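Local structure of chitin binding protein (Streptomyces lividans, 5FTZ) at residues 11-16 with 69-74; 94-99 with 133-138; 124-127 with 131-134. The protein probably cleaves chitin chains oxidatively with a copper centre held by a histidine brace, as an AA10 lytic polysaccharide monooxygenase. All coordinates share one frame; numbering follows the deposited sequence.

Contacts 2 and 3 are neighbours, with centres about 6 Å apart. They share A133 and T134, and strands 93-100 and 122-125 pair directly between them. Contact 1 lies about 19 Å from contact 2 and about 24 Å from contact 3, centre to centre, and touches neither. Contact 1 is buried and apolar, with a disulfide sulfur at an indole edge. Contact 2 is partly buried between the two sheets and adds a tyrosine-histidine hydrogen bond to an aromatic cluster. Contact 3 lies farther from the chain centre than the others. It closes a short loop by tyrosine-proline packing, with no hydrogen bond across.

Contact 1: 11-16 with 69-74; sequences QKVCQN and AWPTTR
V13 and C14, on the short helix 10-15, pack against W70 and P71, which lead into the edge strand 73-74. The contact joins the helix to the loop before that strand, at the side of the AA10 beta-sandwich. It buries 133 Å² in all, and no hydrogen bond crosses it.

The apolar part is centred on V13. Its CG2 methyl touches two partners. It is 4.2 Å from CZ3 of W70, approaching that ring obliquely, and 4.4 Å from CG of P71. These are ordinary van der Waals contacts. V8 and V19 extend the apolar surroundings: V8 touches V13, and V19 touches P71.

Polar and charged groups hold the indole from other directions. W70 NE1 is hydrogen-bonded to the backbone O of S61, which fixes the far side of the ring system. R10, one turn before C14, makes a cation-pi contact with W70. Away from the indole, NZ of K12 bonds to OE1 of Q15 at 2.9 Å, and also to the hydroxyl of Y3. NZ stands above the carbonyl plane of the Q15 amide, 43° out of it.

The sulfur contact is with C14, whose SG is bonded to C22 in a disulfide. With SG anti to the carbonyl carbon (chi1 -73°), the sulfur reaches the rim of the indole, almost in the ring plane. C14 SG is 4.1 Å from W70 CZ3, and it lies 88° off the normal of the six-membered ring.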
ATOM      1  N   GLN A  11      -0.007  28.953   1.613  1.00  7.89           N
ATOM      2  CA  GLN A  11      -1.415  28.728   1.346  1.00  7.85           C
ATOM      3  C   GLN A  11      -2.271  29.054   2.557  1.00  8.57           C
ATOM      4  O   GLN A  11      -3.412  29.537   2.392  1.00  8.53           O
ATOM      5  CB  GLN A  11      -1.657  27.300   0.836  1.00  7.86           C
ATOM      6  CG  GLN A  11      -1.086  26.135   1.641  1.00  7.89           C
ATOM      7  CD  GLN A  11       0.218  25.662   1.106  1.00  8.44           C
ATOM      8  OE1 GLN A  11       1.174  26.420   1.049  1.00  8.25           O
ATOM      9  NE2 GLN A  11       0.288  24.416   0.726  1.00  8.87           N
ATOM     10  N   LYS A  12      -1.765  28.796   3.750  1.00  8.70           N
ATOM     11  CA  LYS A  12      -2.552  29.080   4.942  1.00  9.81           C
ATOM     12  C   LYS A  12      -2.573  30.558   5.269  1.00 10.04           C
ATOM     13  O   LYS A  12      -3.634  31.057   5.708  1.00 10.39           O
ATOM     14  CB  LYS A  12      -2.028  28.251   6.106  1.00 10.67           C
ATOM     15  CG  LYS A  12      -2.824  28.371   7.411  1.00 11.72           C
ATOM     16  CD  LYS A  12      -4.301  28.053   7.236  1.00 12.39           C
ATOM     17  CE  LYS A  12      -4.952  27.911   8.605  1.00 14.33           C
ATOM     18  NZ  LYS A  12      -6.349  27.476   8.405  1.00 16.80           N
ATOM     19  N   VAL A  13      -1.491  31.307   5.065  1.00  9.54           N
ATOM     20  CA  VAL A  13      -1.563  32.733   5.269  1.00 11.42           C
ATOM     21  C   VAL A  13      -2.488  33.387   4.267  1.00 11.33           C
ATOM     22  O   VAL A  13      -3.144  34.387   4.606  1.00 11.98           O
ATOM     23  CB  VAL A  13      -0.219  33.480   5.330  1.00 13.28           C
ATOM     24  CG1 VAL A  13       0.644  32.920   6.462  1.00 14.33           C
ATOM     25  CG2 VAL A  13       0.530  33.520   4.080  1.00 13.35           C
ATOM     26  N   CYS A  14      -2.627  32.823   3.085  1.00 10.28           N
ATOM     27  CA  CYS A  14      -3.636  33.307   2.124  1.00 11.74           C
ATOM     28  C   CYS A  14      -5.057  32.981   2.642  1.00 13.21           C
ATOM     29  O   CYS A  14      -5.925  33.885   2.728  1.00 19.78           O
ATOM     30  CB  CYS A  14      -3.335  32.670   0.769  1.00 12.12           C
ATOM     31  SG  CYS A  14      -1.903  33.312  -0.100  1.00 13.98           S
ATOM     32  N   GLN A  15      -5.297  31.815   3.159  1.00 11.03           N
ATOM     33  CA  GLN A  15      -6.643  31.460   3.632  1.00 12.22           C
ATOM     34  C   GLN A  15      -7.022  32.237   4.897  1.00 12.41           C
ATOM     35  O   GLN A  15      -8.213  32.611   5.051  1.00 13.95           O
ATOM     36  CB  GLN A  15      -6.775  29.978   3.827  1.00 13.13           C
ATOM     37  CG  GLN A  15      -8.160  29.507   4.267  1.00 13.59           C
ATOM     38  CD  GLN A  15      -8.309  29.560   5.760  1.00 16.55           C
ATOM     39  OE1 GLN A  15      -7.346  29.497   6.542  1.00 17.35           O
ATOM     40  NE2 GLN A  15      -9.566  29.659   6.203  1.00 18.34           N
ATOM     41  N   ASN A  16      -6.078  32.520   5.780  1.00 12.37           N
ATOM     42  CA  ASN A  16      -6.420  32.960   7.108  1.00 14.12           C
ATOM     43  C   ASN A  16      -6.604  34.467   7.221  1.00 15.79           C
ATOM     44  O   ASN A  16      -6.883  34.947   8.310  1.00 17.53           O
ATOM     45  CB  ASN A  16      -5.517  32.327   8.161  1.00 16.86           C
ATOM     46  CG  ASN A  16      -4.210  32.951   8.260  1.00 16.69           C
ATOM     47  OD1 ASN A  16      -3.943  33.997   7.641  1.00 18.06           O
ATOM     48  ND2 ASN A  16      -3.290  32.263   9.025  1.00 18.10           N
ATOM     49  N   ALA A  69       6.756  42.053   1.203  1.00 11.39           N
ATOM     50  CA  ALA A  69       7.313  40.783   1.626  1.00 11.46           C
ATOM     51  C   ALA A  69       6.261  39.837   2.221  1.00 10.31           C
ATOM     52  O   ALA A  69       5.293  40.235   2.852  1.00 11.64           O
ATOM     53  CB  ALA A  69       8.389  41.019   2.671  1.00 14.42           C
ATOM     54  N   TRP A  70       6.419  38.544   1.977  1.00 10.13           N
ATOM     55  CA  TRP A  70       5.613  37.582   2.677  1.00 10.42           C
ATOM     56  C   TRP A  70       5.829  37.714   4.158  1.00 11.02           C
ATOM     57  O   TRP A  70       6.913  37.992   4.593  1.00 11.78           O
ATOM     58  CB  TRP A  70       5.948  36.145   2.284  1.00 10.18           C
ATOM     59  CG  TRP A  70       5.579  35.744   0.876  1.00  9.41           C
ATOM     60  CD1 TRP A  70       6.416  35.666  -0.193  1.00  9.98           C
ATOM     61  CD2 TRP A  70       4.288  35.309   0.430  1.00  9.49           C
ATOM     62  NE1 TRP A  70       5.722  35.247  -1.268  1.00 10.28           N
ATOM     63  CE2 TRP A  70       4.408  35.028  -0.927  1.00  9.83           C
ATOM     64  CE3 TRP A  70       3.051  35.132   1.056  1.00  9.46           C
ATOM     65  CZ2 TRP A  70       3.338  34.557  -1.678  1.00  9.84           C
ATOM     66  CZ3 TRP A  70       1.992  34.660   0.277  1.00 10.05           C
ATOM     67  CH2 TRP A  70       2.147  34.384  -1.034  1.00 10.34           C
ATOM     68  N   PRO A  71       4.764  37.526   4.954  1.00 11.42           N
ATOM     69  CA  PRO A  71       5.000  37.452   6.414  1.00 11.26           C
ATOM     70  C   PRO A  71       5.812  36.256   6.763  1.00 11.84           C
ATOM     71  O   PRO A  71       5.712  35.213   6.102  1.00 11.55           O
ATOM     72  CB  PRO A  71       3.598  37.326   7.013  1.00 12.61           C
ATOM     73  CG  PRO A  71       2.749  36.841   5.948  1.00 14.29           C
ATOM     74  CD  PRO A  71       3.365  37.253   4.629  1.00 12.40           C
ATOM     75  N   THR A  72       6.577  36.346   7.841  1.00 11.53           N
ATOM     76  CA  THR A  72       7.462  35.231   8.221  1.00 13.11           C
ATOM     77  C   THR A  72       7.234  34.803   9.668  1.00 13.02           C
ATOM     78  O   THR A  72       6.804  35.601  10.506  1.00 14.53           O
ATOM     79  CB  THR A  72       8.948  35.586   8.127  1.00 15.25           C
ATOM     80  OG1 THR A  72       9.284  36.559   9.121  1.00 18.74           O
ATOM     81  CG2 THR A  72       9.375  36.141   6.805  1.00 14.49           C
ATOM     82  N   THR A  73       7.576  33.555   9.962  1.00 11.01           N
ATOM     83  CA  THR A  73       7.620  33.014  11.291  1.00 11.26           C
ATOM     84  C   THR A  73       9.081  33.110  11.751  1.00 12.49           C
ATOM     85  O   THR A  73       9.999  32.611  11.089  1.00 10.90           O
ATOM     86  CB  THR A  73       7.163  31.575  11.309  1.00 13.06           C
ATOM     87  OG1 THR A  73       5.809  31.467  10.839  1.00 14.10           O
ATOM     88  CG2 THR A  73       7.228  30.948  12.711  1.00 13.44           C
ATOM     89  N   ARG A  74       9.322  33.740  12.892  1.00 13.18           N
ATOM     90  CA  ARG A  74      10.644  33.781  13.498  1.00 14.38           C
ATOM     91  C   ARG A  74      10.994  32.462  14.123  1.00 13.37           C
ATOM     92  O   ARG A  74      10.176  31.873  14.845  1.00 15.49           O
ATOM     93  CB  ARG A  74      10.674  34.864  14.579  1.00 17.63           C
ATOM     94  CG  ARG A  74      10.980  36.231  13.964  1.00 22.75           C
ATOM     95  CD  ARG A  74      12.491  36.564  13.979  1.00 26.03           C
TER

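Contact 2: 94-99 with 133-138; sequences TDFKYY and ATLSHS
F96 offers its ring to both L135 and H137 across the gap between strands 95-99 and 134-138. The strand axes approach to 11.2 Å at an angle of 56°, so side chains alone bridge the space.

H137 turns the edge of its imidazole toward the face of F96. The planes stand at 73°, an edge-to-face pair. The leading atom is H137 CE1, 3.8 Å from F96 CD2. L135 meets the outer end of the same phenyl ring. Its CD2 methyl lies 3.6 Å from F96 CE2 and equally close to CZ. L135 and F96 reach for each other head-on from their two strands.

Y98 supplies the polar link. Its OH is 2.7 Å from H137 NE2 in a hydrogen bond in which either atom could be the donor. The hydroxyl sits at the imidazole edge, in its plane. The two rings meet rim to rim, nearly perpendicular, so they do not stack. A chi1 of 51° tucks the H137 ring back over its own backbone. This conformation carries NE2 to the hydroxyl and CE1 to the phenylalanine.

W85 NE1 also hydrogen-bonds to Y98 OH. The hydroxyl is therefore gripped by two ring nitrogens, which should fix its position in this aromatic setting. W155 stacks on F96, and F122 packs against both Y98 and H137.

The F96 side chain is about 11 Å from a bound copper ion. F96, Y98 and H137 form an aromatic cluster that fills part of the space between the two facing sheets, as in the immunoglobulin-like beta-sandwich of AA10 enzymes.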
ATOM      1  N   THR A  94       3.490   7.857   2.786  1.00  9.50           N
ATOM      2  CA  THR A  94       4.827   7.339   2.637  1.00 10.07           C
ATOM      3  C   THR A  94       5.764   8.097   3.567  1.00  9.74           C
ATOM      4  O   THR A  94       6.378   7.476   4.430  1.00 10.30           O
ATOM      5  CB  THR A  94       5.321   7.448   1.194  1.00 10.17           C
ATOM      6  OG1 THR A  94       4.450   6.662   0.382  1.00 11.57           O
ATOM      7  CG2 THR A  94       6.750   6.968   1.012  1.00 11.33           C
ATOM      8  N   ASP A  95       5.884   9.418   3.449  1.00  9.41           N
ATOM      9  CA  ASP A  95       6.782  10.178   4.315  1.00 10.52           C
ATOM     10  C   ASP A  95       6.466  11.671   4.297  1.00  9.23           C
ATOM     11  O   ASP A  95       5.628  12.160   3.527  1.00  9.25           O
ATOM     12  CB  ASP A  95       8.256   9.925   3.982  1.00 13.54           C
ATOM     13  CG  ASP A  95       8.710  10.552   2.737  1.00 19.96           C
ATOM     14  OD1 ASP A  95       7.947  11.103   1.985  1.00 23.99           O
ATOM     15  OD2 ASP A  95       9.949  10.506   2.511  1.00 31.84           O
ATOM     16  N   PHE A  96       7.110  12.337   5.233  1.00  8.67           N
ATOM     17  CA  PHE A  96       7.191  13.810   5.302  1.00  9.16           C
ATOM     18  C   PHE A  96       8.634  14.214   5.186  1.00 10.30           C
ATOM     19  O   PHE A  96       9.469  13.613   5.903  1.00  9.58           O
ATOM     20  CB  PHE A  96       6.606  14.352   6.614  1.00  9.55           C
ATOM     21  CG  PHE A  96       5.141  14.034   6.822  1.00  8.35           C
ATOM     22  CD1 PHE A  96       4.136  14.867   6.323  1.00  8.81           C
ATOM     23  CD2 PHE A  96       4.746  12.874   7.438  1.00  9.83           C
ATOM     24  CE1 PHE A  96       2.790  14.568   6.483  1.00  9.03           C
ATOM     25  CE2 PHE A  96       3.426  12.578   7.618  1.00  9.64           C
ATOM     26  CZ  PHE A  96       2.443  13.416   7.123  1.00  9.20           C
ATOM     27  N   LYS A  97       8.943  15.201   4.376  1.00  9.36           N
ATOM     28  CA  LYS A  97      10.325  15.691   4.245  1.00  9.81           C
ATOM     29  C   LYS A  97      10.293  17.191   4.329  1.00  9.16           C
ATOM     30  O   LYS A  97       9.357  17.826   3.783  1.00  9.49           O
ATOM     31  CB  LYS A  97      10.982  15.299   2.951  1.00 11.49           C
ATOM     32  CG  LYS A  97      11.185  13.809   2.803  1.00 13.10           C
ATOM     33  CD  LYS A  97      11.761  13.476   1.459  1.00 17.19           C
ATOM     34  CE  LYS A  97      12.271  12.045   1.436  1.00 22.01           C
ATOM     35  NZ  LYS A  97      11.866  11.428   0.185  1.00 27.97           N
ATOM     36  N   TYR A  98      11.283  17.774   4.960  1.00  7.44           N
ATOM     37  CA  TYR A  98      11.358  19.208   5.150  1.00  7.55           C
ATOM     38  C   TYR A  98      12.710  19.707   4.678  1.00  7.48           C
ATOM     39  O   TYR A  98      13.740  19.140   5.056  1.00  7.67           O
ATOM     40  CB  TYR A  98      11.161  19.576   6.623  1.00  8.27           C
ATOM     41  CG  TYR A  98       9.861  19.150   7.181  1.00  8.24           C
ATOM     42  CD1 TYR A  98       9.703  17.848   7.713  1.00  7.99           C
ATOM     43  CD2 TYR A  98       8.753  19.987   7.208  1.00  8.14           C
ATOM     44  CE1 TYR A  98       8.491  17.414   8.227  1.00  9.37           C
ATOM     45  CE2 TYR A  98       7.525  19.575   7.727  1.00  8.59           C
ATOM     46  CZ  TYR A  98       7.397  18.313   8.244  1.00  9.72           C
ATOM     47  OH  TYR A  98       6.194  17.882   8.758  1.00 11.26           O
ATOM     48  N   TYR A  99      12.713  20.731   3.835  1.00  6.94           N
ATOM     49  CA  TYR A  99      13.892  21.275   3.156  1.00  7.36           C
ATOM     50  C   TYR A  99      14.004  22.733   3.532  1.00  7.06           C
ATOM     51  O   TYR A  99      12.995  23.375   3.813  1.00  8.17           O
ATOM     52  CB  TYR A  99      13.779  21.208   1.631  1.00  8.55           C
ATOM     53  CG  TYR A  99      13.511  19.830   1.042  1.00  9.44           C
ATOM     54  CD1 TYR A  99      12.259  19.292   1.017  1.00  9.82           C
ATOM     55  CD2 TYR A  99      14.537  19.067   0.553  1.00 10.35           C
ATOM     56  CE1 TYR A  99      12.034  18.052   0.459  1.00 11.46           C
ATOM     57  CE2 TYR A  99      14.293  17.801  -0.030  1.00 12.33           C
ATOM     58  CZ  TYR A  99      13.061  17.329  -0.057  1.00 12.32           C
ATOM     59  OH  TYR A  99      12.704  16.086  -0.584  1.00 17.53           O
ATOM     60  N   ALA A 133      -5.799  13.785  12.065  1.00 15.88           N
ATOM     61  CA  ALA A 133      -6.194  15.013  11.378  1.00 15.45           C
ATOM     62  C   ALA A 133      -5.316  16.206  11.665  1.00 15.44           C
ATOM     63  O   ALA A 133      -5.205  17.121  10.821  1.00 16.61           O
ATOM     64  CB  ALA A 133      -7.623  15.340  11.743  1.00 18.14           C
ATOM     65  N   THR A 134      -4.658  16.238  12.803  1.00 14.90           N
ATOM     66  CA  THR A 134      -3.640  17.244  13.127  1.00 15.89           C
ATOM     67  C   THR A 134      -2.420  16.448  13.550  1.00 15.13           C
ATOM     68  O   THR A 134      -2.499  15.721  14.547  1.00 18.40           O
ATOM     69  CB  THR A 134      -4.008  18.194  14.294  1.00 18.46           C
ATOM     70  OG1 THR A 134      -5.245  18.880  14.010  1.00 20.14           O
ATOM     71  CG2 THR A 134      -2.935  19.227  14.525  1.00 19.55           C
ATOM     72  N   LEU A 135      -1.331  16.552  12.806  1.00 12.17           N
ATOM     73  CA  LEU A 135      -0.086  15.832  13.082  1.00 11.39           C
ATOM     74  C   LEU A 135       0.953  16.793  13.485  1.00 11.92           C
ATOM     75  O   LEU A 135       1.316  17.697  12.679  1.00 11.90           O
ATOM     76  CB  LEU A 135       0.404  15.053  11.864  1.00 12.95           C
ATOM     77  CG  LEU A 135       1.726  14.313  12.051  1.00 15.10           C
ATOM     78  CD1 LEU A 135       1.729  13.241  13.127  1.00 17.57           C
ATOM     79  CD2 LEU A 135       2.092  13.683  10.727  1.00 17.27           C
ATOM     80  N   SER A 136       1.546  16.590  14.660  1.00 11.77           N
ATOM     81  CA  SER A 136       2.616  17.408  15.182  1.00 12.52           C
ATOM     82  C   SER A 136       3.803  16.493  15.401  1.00 12.75           C
ATOM     83  O   SER A 136       3.665  15.427  16.025  1.00 15.52           O
ATOM     84  CB  SER A 136       2.230  18.006  16.513  1.00 13.46           C
ATOM     85  OG  SER A 136       1.231  18.988  16.385  1.00 16.89           O
ATOM     86  N   HIS A 137       4.963  16.847  14.886  1.00 10.34           N
ATOM     87  CA  HIS A 137       6.181  16.079  15.135  1.00 10.75           C
ATOM     88  C   HIS A 137       7.388  16.985  15.246  1.00 11.73           C
ATOM     89  O   HIS A 137       7.445  18.050  14.623  1.00 11.25           O
ATOM     90  CB  HIS A 137       6.356  14.915  14.222  1.00 11.75           C
ATOM     91  CG  HIS A 137       6.220  15.206  12.751  1.00 11.14           C
ATOM     92  ND1 HIS A 137       5.740  14.258  11.893  1.00 11.89           N
ATOM     93  CD2 HIS A 137       6.447  16.294  11.994  1.00 11.96           C
ATOM     94  CE1 HIS A 137       5.723  14.727  10.650  1.00 12.05           C
ATOM     95  NE2 HIS A 137       6.110  15.979  10.688  1.00 11.70           N
ATOM     96  N   SER A 138       8.345  16.554  16.053  1.00 11.12           N
ATOM     97  CA  SER A 138       9.498  17.385  16.410  1.00 11.13           C
ATOM     98  C   SER A 138      10.669  17.116  15.514  1.00 10.90           C
ATOM     99  O   SER A 138      11.099  15.940  15.372  1.00 11.86           O
ATOM    100  CB  SER A 138       9.931  17.085  17.833  1.00 11.94           C
ATOM    101  OG  SER A 138       8.883  17.335  18.754  1.00 14.16           O
TER

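Contact 3: 124-127 with 131-134; sequences VPYG and PPAT
Y126 reaches P131 and P132, which follow a few residues later in the chain. The CA atoms of Y126 and P131 are 8.5 Å apart, so the tyrosine side chain spans the gap.

Along 124-127, V124 comes first and belongs to strand 122-125. It pairs with F96 through a backbone hydrogen bond, and its side chain packs on H137. The chain then passes through P125 to the tyrosine.

Y126 does all the touching from this side. Its backbone is hydrogen-bonded to T94, which holds the root of the side chain beside strand 93-100. With chi1 at -144°, away from the usual staggered values, the ring reaches toward the two prolines. Its OH is 3.4 Å from P131 CA and 3.5 Å from P132 CD. Both partners are carbon, so the oxygen is packed against the proline pair and makes no hydrogen bond to it. The ring flank contributes as well. Y126 CE2 is 3.8 Å from P131 N and 4.2 Å from P131 CB, in an oblique approach. L135 and T93 also touch Y126.

G127 follows with a positive phi of 69°.

On the other side, P131 is buried against T93 and F87, and its carbonyl O accepts a hydrogen bond from R90 NE. Its side chain is about 10 Å from a bound copper ion. The contact buries 101 Å² in all. The arrangement is a short loop, closed by a tyrosine on two consecutive prolines, that carries the chain between the two sheets of the beta-sandwich.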
ATOM      1  N   VAL A 124      10.500  12.152   8.027  1.00  9.77           N
ATOM      2  CA  VAL A 124       9.697  11.201   8.835  1.00 11.04           C
ATOM      3  C   VAL A 124       9.156  10.114   7.925  1.00 11.98           C
ATOM      4  O   VAL A 124       8.152  10.334   7.229  1.00 10.63           O
ATOM      5  CB  VAL A 124       8.600  11.940   9.569  1.00 11.98           C
ATOM      6  CG1 VAL A 124       7.839  11.022  10.481  1.00 13.47           C
ATOM      7  CG2 VAL A 124       9.194  13.065  10.416  1.00 13.68           C
ATOM      8  N   PRO A 125       9.821   8.936   7.893  1.00 12.78           N
ATOM      9  CA  PRO A 125       9.235   7.804   7.182  1.00 13.64           C
ATOM     10  C   PRO A 125       7.945   7.440   7.932  1.00 14.00           C
ATOM     11  O   PRO A 125       7.947   7.366   9.188  1.00 16.69           O
ATOM     12  CB  PRO A 125      10.297   6.724   7.303  1.00 14.76           C
ATOM     13  CG  PRO A 125      11.568   7.438   7.692  1.00 15.52           C
ATOM     14  CD  PRO A 125      11.108   8.585   8.529  1.00 14.19           C
ATOM     15  N   TYR A 126       6.830   7.198   7.210  1.00 11.77           N
ATOM     16  CA  TYR A 126       5.543   6.999   7.887  1.00 12.00           C
ATOM     17  C   TYR A 126       4.909   5.626   7.654  1.00 13.06           C
ATOM     18  O   TYR A 126       3.864   5.327   8.216  1.00 14.40           O
ATOM     19  CB  TYR A 126       4.549   8.097   7.477  1.00 12.71           C
ATOM     20  CG  TYR A 126       3.613   8.552   8.558  1.00 12.79           C
ATOM     21  CD1 TYR A 126       4.064   9.304   9.621  1.00 12.87           C
ATOM     22  CD2 TYR A 126       2.276   8.173   8.559  1.00 11.88           C
ATOM     23  CE1 TYR A 126       3.210   9.728  10.628  1.00 13.17           C
ATOM     24  CE2 TYR A 126       1.427   8.566   9.565  1.00 13.67           C
ATOM     25  CZ  TYR A 126       1.917   9.326  10.619  1.00 13.92           C
ATOM     26  OH  TYR A 126       1.043   9.712  11.649  1.00 15.79           O
ATOM     27  N   GLY A 127       5.531   4.774   6.875  1.00 12.60           N
ATOM     28  CA  GLY A 127       5.153   3.363   6.836  1.00 13.82           C
ATOM     29  C   GLY A 127       3.810   3.071   6.223  1.00 14.18           C
ATOM     30  O   GLY A 127       3.251   1.996   6.511  1.00 15.94           O
ATOM     31  N   PRO A 131      -2.156   9.502   8.940  1.00 13.33           N
ATOM     32  CA  PRO A 131      -1.911  10.409  10.024  1.00 13.73           C
ATOM     33  C   PRO A 131      -3.201  10.771  10.758  1.00 13.63           C
ATOM     34  O   PRO A 131      -4.258  10.666  10.152  1.00 13.22           O
ATOM     35  CB  PRO A 131      -1.341  11.651   9.332  1.00 15.67           C
ATOM     36  CG  PRO A 131      -1.992  11.624   7.971  1.00 15.27           C
ATOM     37  CD  PRO A 131      -2.045  10.173   7.614  1.00 14.64           C
ATOM     38  N   PRO A 132      -3.065  11.281  11.989  1.00 14.00           N
ATOM     39  CA  PRO A 132      -4.232  11.952  12.641  1.00 15.18           C
ATOM     40  C   PRO A 132      -4.604  13.218  11.860  1.00 15.49           C
ATOM     41  O   PRO A 132      -3.775  13.708  11.075  1.00 15.53           O
ATOM     42  CB  PRO A 132      -3.659  12.307  13.995  1.00 15.20           C
ATOM     43  CG  PRO A 132      -2.150  12.492  13.753  1.00 17.54           C
ATOM     44  CD  PRO A 132      -1.814  11.451  12.719  1.00 15.42           C
ATOM     45  N   ALA A 133      -5.799  13.785  12.065  1.00 15.88           N
ATOM     46  CA  ALA A 133      -6.194  15.013  11.378  1.00 15.45           C
ATOM     47  C   ALA A 133      -5.316  16.206  11.665  1.00 15.44           C
ATOM     48  O   ALA A 133      -5.205  17.121  10.821  1.00 16.61           O
ATOM     49  CB  ALA A 133      -7.623  15.340  11.743  1.00 18.14           C
ATOM     50  N   THR A 134      -4.658  16.238  12.803  1.00 14.90           N
ATOM     51  CA  THR A 134      -3.640  17.244  13.127  1.00 15.89           C
ATOM     52  C   THR A 134      -2.420  16.448  13.550  1.00 15.13           C
ATOM     53  O   THR A 134      -2.499  15.721  14.547  1.00 18.40           O
ATOM     54  CB  THR A 134      -4.008  18.194  14.294  1.00 18.46           C
ATOM     55  OG1 THR A 134      -5.245  18.880  14.010  1.00 20.14           O
ATOM     56  CG2 THR A 134      -2.935  19.227  14.525  1.00 19.55           C
TER